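Local coordinates for protein glycerol dehydrogenase (Schizosaccharomyces pombe, PDB 1TA9) that probably catalyses the NAD(+)-dependent oxidation of glycerol to dihydroxyacetone with a catalytic zinc ion, and is involved in the assimilation of glycerol, at residues Thr67-Tyr72 / Asn207-Ile213; Thr146-Val152 / Leu170-Cys175; Ala179-Thr185 / Ala297-Met301. All coordinates share one frame. Numbering follows the deposited sequence.

Contacts 1 and 2 lie in one parallel six-stranded sheet, the core of the N-terminal nucleotide-binding domain, and contact 3 lies where that domain meets the helical part of the chain. Strands 210-214 and 172-176 are neighbours, so contacts 1 and 2, with centres about 11 Å apart, join directly: L210 O is 2.8 Å from I174 N, and N209 OD1 is 2.8 Å from S172 N. Along the chain both segments of contact 2 fall between those of contact 1, whereas contact 3 alternates with contact 1. Contacts 1 and 3, also about 11 Å between centres, meet through N207 and T185 and through I213 and T299, which connects strand 210-214 to helix 289-307 beside the metal site.

Contact 1 (Thr67-Tyr72 / Asn207-Ile213); sequences TSPQKY and NPNLIFI
T67 OG1 donates a very short hydrogen bond, 2.5 Å, to N207 OD1, and N209 ND2 gives a nearly linear one, 2.8 Å, to Q70 OE1. N207 ND2 turns instead to T185 O and E307. The backbones run parallel, end-to-end directions 19° apart. K71 N donates to N209 O at 3.0 Å, and I211 N to K71 O at 3.0 Å; Q70 N makes a weak bond to N209 O, 2.9 Å. Before this ladder Q70 and N209 both have helical backbone angles, while K71, Y72, L210 and I211 are extended. K71 pairs with L210 and Y72 with I211, each with CA atoms 4.8 Å apart. One water lies 3.1 Å from S68 O and 3.0 Å from N207 O. These strands form one margin of the chain's parallel sheet, which an antiparallel ladder extends into the second subunit, and K71 NZ hydrogen-bonds to T67 OG1 of the second subunit. Y72 (chi1 t) and I211 share one face: Y72 CD2 is 3.5 Å from I211 CG2, and Y72 CE2 is 3.7 Å from I213 CD1. K71 and L210 occupy the other, with K71 CB to L210 CD1 3.6 Å. P69 CB reaches I211 CD1 at 4.0 Å.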
# COMPACT_ATOMS: atom_id res chain seq x y z
N THR B 67 36.53 11.50 -2.13
CA THR B 67 37.89 10.99 -2.06
C THR B 67 37.88 9.46 -2.07
O THR B 67 36.96 8.84 -1.55
CB THR B 67 38.58 11.53 -0.78
OG1 THR B 67 39.98 11.20 -0.80
CG2 THR B 67 37.94 10.94 0.47
N SER B 68 38.90 8.86 -2.68
CA SER B 68 38.92 7.41 -2.77
C SER B 68 40.28 6.81 -3.11
O SER B 68 41.20 7.50 -3.54
CB SER B 68 37.91 6.96 -3.83
OG SER B 68 38.09 5.61 -4.21
N PRO B 69 40.43 5.50 -2.87
CA PRO B 69 41.70 4.85 -3.21
C PRO B 69 41.60 4.75 -4.73
O PRO B 69 40.49 4.83 -5.27
CB PRO B 69 41.58 3.48 -2.55
CG PRO B 69 40.68 3.73 -1.37
CD PRO B 69 39.63 4.64 -1.96
N GLN B 70 42.72 4.57 -5.41
CA GLN B 70 42.66 4.45 -6.86
C GLN B 70 42.05 3.12 -7.30
O GLN B 70 41.37 3.05 -8.33
CB GLN B 70 44.06 4.59 -7.46
CG GLN B 70 44.68 5.95 -7.23
CD GLN B 70 46.06 6.05 -7.83
OE1 GLN B 70 47.02 5.47 -7.32
NE2 GLN B 70 46.16 6.79 -8.93
N LYS B 71 42.32 2.07 -6.53
CA LYS B 71 41.80 0.75 -6.85
C LYS B 71 41.47 -0.05 -5.60
O LYS B 71 42.14 0.09 -4.57
CB LYS B 71 42.84 -0.05 -7.66
CG LYS B 71 43.26 0.55 -8.99
CD LYS B 71 42.22 0.35 -10.07
CE LYS B 71 42.78 0.76 -11.42
NZ LYS B 71 41.77 0.73 -12.51
N TYR B 72 40.43 -0.87 -5.69
CA TYR B 72 40.02 -1.75 -4.61
C TYR B 72 39.85 -3.09 -5.31
O TYR B 72 39.05 -3.21 -6.24
CB TYR B 72 38.70 -1.30 -3.98
CG TYR B 72 38.11 -2.31 -3.02
CD1 TYR B 72 37.26 -3.33 -3.46
CD2 TYR B 72 38.42 -2.26 -1.66
CE1 TYR B 72 36.74 -4.27 -2.58
CE2 TYR B 72 37.90 -3.19 -0.77
CZ TYR B 72 37.06 -4.19 -1.23
OH TYR B 72 36.54 -5.11 -0.34
N ASN B 207 44.37 9.16 -0.26
CA ASN B 207 44.01 7.84 0.26
C ASN B 207 45.03 6.82 -0.20
O ASN B 207 45.79 7.07 -1.13
CB ASN B 207 42.65 7.39 -0.28
CG ASN B 207 41.49 8.13 0.34
OD1 ASN B 207 41.31 9.32 0.11
ND2 ASN B 207 40.70 7.42 1.13
N PRO B 208 45.07 5.64 0.46
CA PRO B 208 46.03 4.62 0.04
C PRO B 208 45.70 4.37 -1.43
O PRO B 208 44.54 4.52 -1.83
CB PRO B 208 45.67 3.43 0.92
CG PRO B 208 45.21 4.09 2.18
CD PRO B 208 44.36 5.24 1.68
N ASN B 209 46.68 3.98 -2.23
CA ASN B 209 46.44 3.79 -3.65
C ASN B 209 45.65 2.54 -4.01
O ASN B 209 44.78 2.58 -4.88
CB ASN B 209 47.78 3.82 -4.39
CG ASN B 209 48.57 5.07 -4.07
OD1 ASN B 209 49.14 5.21 -2.98
ND2 ASN B 209 48.59 6.01 -5.01
N LEU B 210 45.95 1.43 -3.34
CA LEU B 210 45.25 0.18 -3.60
C LEU B 210 44.93 -0.58 -2.33
O LEU B 210 45.77 -0.71 -1.44
CB LEU B 210 46.11 -0.73 -4.50
CG LEU B 210 45.70 -2.21 -4.61
CD1 LEU B 210 44.41 -2.35 -5.41
CD2 LEU B 210 46.82 -3.00 -5.28
N ILE B 211 43.69 -1.05 -2.23
CA ILE B 211 43.27 -1.88 -1.10
C ILE B 211 43.13 -3.23 -1.80
O ILE B 211 42.34 -3.38 -2.73
CB ILE B 211 41.93 -1.42 -0.49
CG1 ILE B 211 42.17 -0.30 0.54
CG2 ILE B 211 41.30 -2.57 0.28
CD1 ILE B 211 43.03 0.85 0.06
N PHE B 212 43.91 -4.20 -1.35
CA PHE B 212 43.98 -5.53 -1.96
C PHE B 212 43.58 -6.58 -0.93
O PHE B 212 44.26 -6.75 0.08
CB PHE B 212 45.43 -5.72 -2.44
CG PHE B 212 45.65 -6.92 -3.31
CD1 PHE B 212 44.69 -7.37 -4.20
CD2 PHE B 212 46.88 -7.58 -3.28
CE1 PHE B 212 44.94 -8.45 -5.05
CE2 PHE B 212 47.14 -8.66 -4.11
CZ PHE B 212 46.17 -9.09 -5.00
N ILE B 213 42.49 -7.28 -1.20
CA ILE B 213 41.97 -8.28 -0.26
C ILE B 213 41.84 -9.68 -0.84
O ILE B 213 41.20 -9.88 -1.87
CB ILE B 213 40.57 -7.88 0.26
CG1 ILE B 213 40.61 -6.47 0.84
CG2 ILE B 213 40.09 -8.88 1.31
CD1 ILE B 213 39.25 -5.94 1.24
O HOH W 1 44.29 7.22 -3.73

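Contact 2 (Thr146-Val152 / Leu170-Cys175); sequences TQVIIGV and LPSIIC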
# COMPACT_ATOMS: atom_id res chain seq x y z
N THR B 146 63.02 2.00 -3.65
CA THR B 146 61.73 1.38 -3.36
C THR B 146 60.63 2.18 -4.06
O THR B 146 60.55 3.40 -3.91
CB THR B 146 61.44 1.37 -1.84
OG1 THR B 146 62.41 0.55 -1.17
CG2 THR B 146 60.04 0.82 -1.56
N GLN B 147 59.79 1.48 -4.82
CA GLN B 147 58.72 2.14 -5.57
C GLN B 147 57.36 2.15 -4.87
O GLN B 147 56.51 2.99 -5.17
CB GLN B 147 58.54 1.46 -6.93
CG GLN B 147 59.78 1.47 -7.81
CD GLN B 147 59.55 0.70 -9.10
OE1 GLN B 147 59.34 -0.51 -9.08
NE2 GLN B 147 59.57 1.42 -10.22
N VAL B 148 57.15 1.23 -3.93
CA VAL B 148 55.87 1.16 -3.24
C VAL B 148 56.00 0.43 -1.90
O VAL B 148 56.86 -0.43 -1.73
CB VAL B 148 54.82 0.44 -4.11
CG1 VAL B 148 55.23 -1.01 -4.33
CG2 VAL B 148 53.45 0.52 -3.46
N ILE B 149 55.13 0.79 -0.96
CA ILE B 149 55.12 0.18 0.35
C ILE B 149 53.86 -0.67 0.45
O ILE B 149 52.75 -0.16 0.28
CB ILE B 149 55.09 1.24 1.47
CG1 ILE B 149 56.24 2.24 1.29
CG2 ILE B 149 55.18 0.57 2.83
CD1 ILE B 149 57.62 1.62 1.39
N ILE B 150 54.02 -1.96 0.73
CA ILE B 150 52.89 -2.87 0.84
C ILE B 150 52.70 -3.34 2.28
O ILE B 150 53.55 -4.04 2.84
CB ILE B 150 53.09 -4.12 -0.04
CG1 ILE B 150 53.42 -3.69 -1.47
CG2 ILE B 150 51.82 -4.97 -0.03
CD1 ILE B 150 53.70 -4.86 -2.41
N GLY B 151 51.57 -2.95 2.88
CA GLY B 151 51.27 -3.35 4.24
C GLY B 151 50.28 -4.50 4.24
O GLY B 151 49.19 -4.39 3.66
N VAL B 152 50.64 -5.61 4.88
CA VAL B 152 49.77 -6.78 4.92
C VAL B 152 49.43 -7.17 6.36
O VAL B 152 50.32 -7.51 7.14
CB VAL B 152 50.45 -8.00 4.23
CG1 VAL B 152 49.44 -9.14 4.08
CG2 VAL B 152 51.02 -7.59 2.89
N LEU B 170 55.77 7.91 -1.43
CA LEU B 170 55.52 6.76 -2.29
C LEU B 170 54.09 6.26 -2.19
O LEU B 170 53.41 6.49 -1.19
CB LEU B 170 56.44 5.60 -1.91
CG LEU B 170 57.94 5.71 -2.15
CD1 LEU B 170 58.62 4.46 -1.61
CD2 LEU B 170 58.22 5.86 -3.65
N PRO B 171 53.61 5.57 -3.24
CA PRO B 171 52.24 5.04 -3.22
C PRO B 171 52.19 3.90 -2.21
O PRO B 171 53.22 3.30 -1.88
CB PRO B 171 52.03 4.57 -4.65
CG PRO B 171 53.42 4.13 -5.05
CD PRO B 171 54.28 5.25 -4.51
N SER B 172 50.99 3.59 -1.72
CA SER B 172 50.84 2.53 -0.74
C SER B 172 49.82 1.50 -1.19
O SER B 172 48.86 1.83 -1.89
CB SER B 172 50.42 3.11 0.62
OG SER B 172 49.22 3.87 0.50
N ILE B 173 50.04 0.26 -0.79
CA ILE B 173 49.14 -0.84 -1.10
C ILE B 173 48.81 -1.49 0.25
O ILE B 173 49.69 -1.99 0.95
CB ILE B 173 49.80 -1.86 -2.06
CG1 ILE B 173 50.06 -1.19 -3.41
CG2 ILE B 173 48.90 -3.08 -2.24
CD1 ILE B 173 50.61 -2.11 -4.49
N ILE B 174 47.53 -1.45 0.60
CA ILE B 174 47.05 -1.98 1.88
C ILE B 174 46.31 -3.30 1.68
O ILE B 174 45.35 -3.37 0.92
CB ILE B 174 46.11 -0.95 2.54
CG1 ILE B 174 46.79 0.42 2.61
CG2 ILE B 174 45.71 -1.42 3.93
CD1 ILE B 174 48.03 0.47 3.49
N CYS B 175 46.76 -4.34 2.38
CA CYS B 175 46.16 -5.66 2.26
C CYS B 175 45.64 -6.18 3.59
O CYS B 175 46.36 -6.86 4.33
CB CYS B 175 47.18 -6.64 1.70
SG CYS B 175 48.11 -6.01 0.30
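Strands 148-152 and 172-175 run parallel, their axes 4.8 Å apart at closest approach and 12° from alignment. Register pairs I149 with S172, I150 with I173, G151 with I174 and V152 with C175. Four hydrogen bonds alternate between the backbones: I149 N to P171 O (3.3 Å), I173 N to I149 O (2.9 Å), G151 N to I173 O (2.9 Å) and C175 N to G151 O (2.7 Å). Together with helix 155-167 the strands make a beta-alpha-beta unit of the nucleotide-binding domain; I149, S172 and I174 face that helix, where I174 touches M158, a probable NAD(+)-binding residue. The opposite face carries I150, V152, I173 and C175, with I150 CG2 3.9 Å from C175 SG and V152 CG1 4.1 Å from C175 CB; I150 and V152 also pack on helix 100-115. Near the strand starts, V148 CG2 lies 3.8 Å from I173 CG1 and 3.9 Å from P171 CG, while L170 CD1 approaches T146 CG2 at 3.9 Å and I149 CD1 at 4.3 Å.

Contact 3 (Ala179-Thr185 / Ala297-Met301); sequences ASSDAAT and ANTLM. With K (potassium ion), chain J.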
# COMPACT_ATOMS: atom_id res chain seq x y z
N ALA B 179 38.44 -8.74 7.99
CA ALA B 179 37.52 -7.67 7.61
C ALA B 179 36.85 -7.19 8.90
O ALA B 179 35.63 -7.24 9.03
CB ALA B 179 36.47 -8.22 6.64
N SER B 180 37.67 -6.70 9.83
CA SER B 180 37.17 -6.26 11.13
C SER B 180 36.92 -4.77 11.35
O SER B 180 36.42 -4.38 12.41
CB SER B 180 38.10 -6.78 12.23
OG SER B 180 39.42 -6.29 12.04
N SER B 181 37.27 -3.94 10.38
CA SER B 181 37.06 -2.49 10.48
C SER B 181 37.14 -1.92 9.07
O SER B 181 37.53 -2.62 8.14
CB SER B 181 38.12 -1.84 11.37
OG SER B 181 39.31 -1.57 10.63
N ASP B 182 36.78 -0.65 8.92
CA ASP B 182 36.84 -0.01 7.60
C ASP B 182 38.02 0.94 7.49
O ASP B 182 37.99 1.90 6.72
CB ASP B 182 35.53 0.74 7.31
CG ASP B 182 35.12 1.68 8.43
OD1 ASP B 182 36.02 2.15 9.16
OD2 ASP B 182 33.91 1.96 8.58
N ALA B 183 39.08 0.67 8.26
CA ALA B 183 40.26 1.53 8.24
C ALA B 183 41.10 1.40 6.97
O ALA B 183 41.77 2.35 6.56
CB ALA B 183 41.13 1.24 9.46
N ALA B 184 41.05 0.23 6.34
CA ALA B 184 41.85 -0.04 5.14
C ALA B 184 41.89 1.06 4.07
O ALA B 184 42.96 1.51 3.67
CB ALA B 184 41.39 -1.36 4.52
N THR B 185 40.72 1.49 3.61
CA THR B 185 40.66 2.49 2.54
C THR B 185 40.85 3.94 2.93
O THR B 185 41.01 4.79 2.06
CB THR B 185 39.30 2.43 1.82
OG1 THR B 185 38.30 2.97 2.69
CG2 THR B 185 38.94 1.00 1.45
N ALA B 297 31.18 -4.73 1.85
CA ALA B 297 30.47 -3.76 2.69
C ALA B 297 31.34 -3.30 3.86
O ALA B 297 31.38 -2.11 4.18
CB ALA B 297 29.18 -4.38 3.22
N ASN B 298 32.03 -4.24 4.49
CA ASN B 298 32.88 -3.93 5.63
C ASN B 298 34.11 -3.11 5.26
O ASN B 298 34.63 -2.35 6.08
CB ASN B 298 33.37 -5.23 6.29
CG ASN B 298 32.30 -5.89 7.14
OD1 ASN B 298 31.14 -5.48 7.14
ND2 ASN B 298 32.70 -6.93 7.87
N THR B 299 34.59 -3.28 4.04
CA THR B 299 35.81 -2.61 3.60
C THR B 299 35.60 -1.42 2.67
O THR B 299 35.84 -0.28 3.04
CB THR B 299 36.75 -3.62 2.93
OG1 THR B 299 36.71 -4.86 3.65
CG2 THR B 299 38.19 -3.10 2.94
N LEU B 300 35.15 -1.70 1.45
CA LEU B 300 34.94 -0.63 0.47
C LEU B 300 33.78 0.31 0.79
O LEU B 300 33.96 1.52 0.90
CB LEU B 300 34.74 -1.22 -0.93
CG LEU B 300 34.50 -0.23 -2.08
CD1 LEU B 300 35.73 0.64 -2.29
CD2 LEU B 300 34.17 -1.01 -3.34
N MET B 301 32.58 -0.25 0.94
CA MET B 301 31.40 0.57 1.22
C MET B 301 31.50 1.35 2.53
O MET B 301 31.31 2.57 2.56
CB MET B 301 30.14 -0.29 1.21
CG MET B 301 29.84 -0.95 -0.12
SD MET B 301 28.36 -1.95 -0.01
CE MET B 301 28.96 -3.59 -0.54
K K J . 32.20 2.95 10.38
O HOH W 2 37.02 -4.77 6.57
O HOH W 3 38.04 0.33 4.47
O HOH W 4 31.12 5.28 10.60
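N298 overlaps A179, its amide ND2 donating a 3.2 Å hydrogen bond to A179 O, with A179 CB 4.2 Å from the same nitrogen. Further along, T299 sits against A184 and T185: A184 CB is 4.0 Å from T299 CG2, and T185 CG2 is 3.7 Å from T299 O. The backbones come nearest at D182 and T299, whose CA atoms are 4.9 Å apart, and D182 CB rests 3.4 Å from N298 O. Two waters fill the gap: one donates to S181 O (2.7 Å) and T299 OG1 (2.9 Å), the other donates to T299 O (2.7 Å) and weakly to D182 O (2.7 Å) while accepting from T185 N (3.0 Å). Helix 289-307 widens into a pi-type turn at 297-301. The loop 179-185 follows strand 172-176 and belongs to the active-site cleft of an iron-containing alcohol dehydrogenase fold; A179 and S180 probably contact NAD(+), and D182 probably the substrate. D182 OD2 binds the potassium ion at 2.7 Å, as does a water at 2.6 Å; D232, a ligand of both potassium and zinc, lies alongside, and S302 also hydrogen-bonds to D182 OD2. Within the loop, S181 OG accepts from A183 N at 3.3 Å, an ST turn. T299 OG1 has a second partner in V295 O, one turn earlier in its own helix, while L300 points away from the loop and packs on F66 of the second subunit.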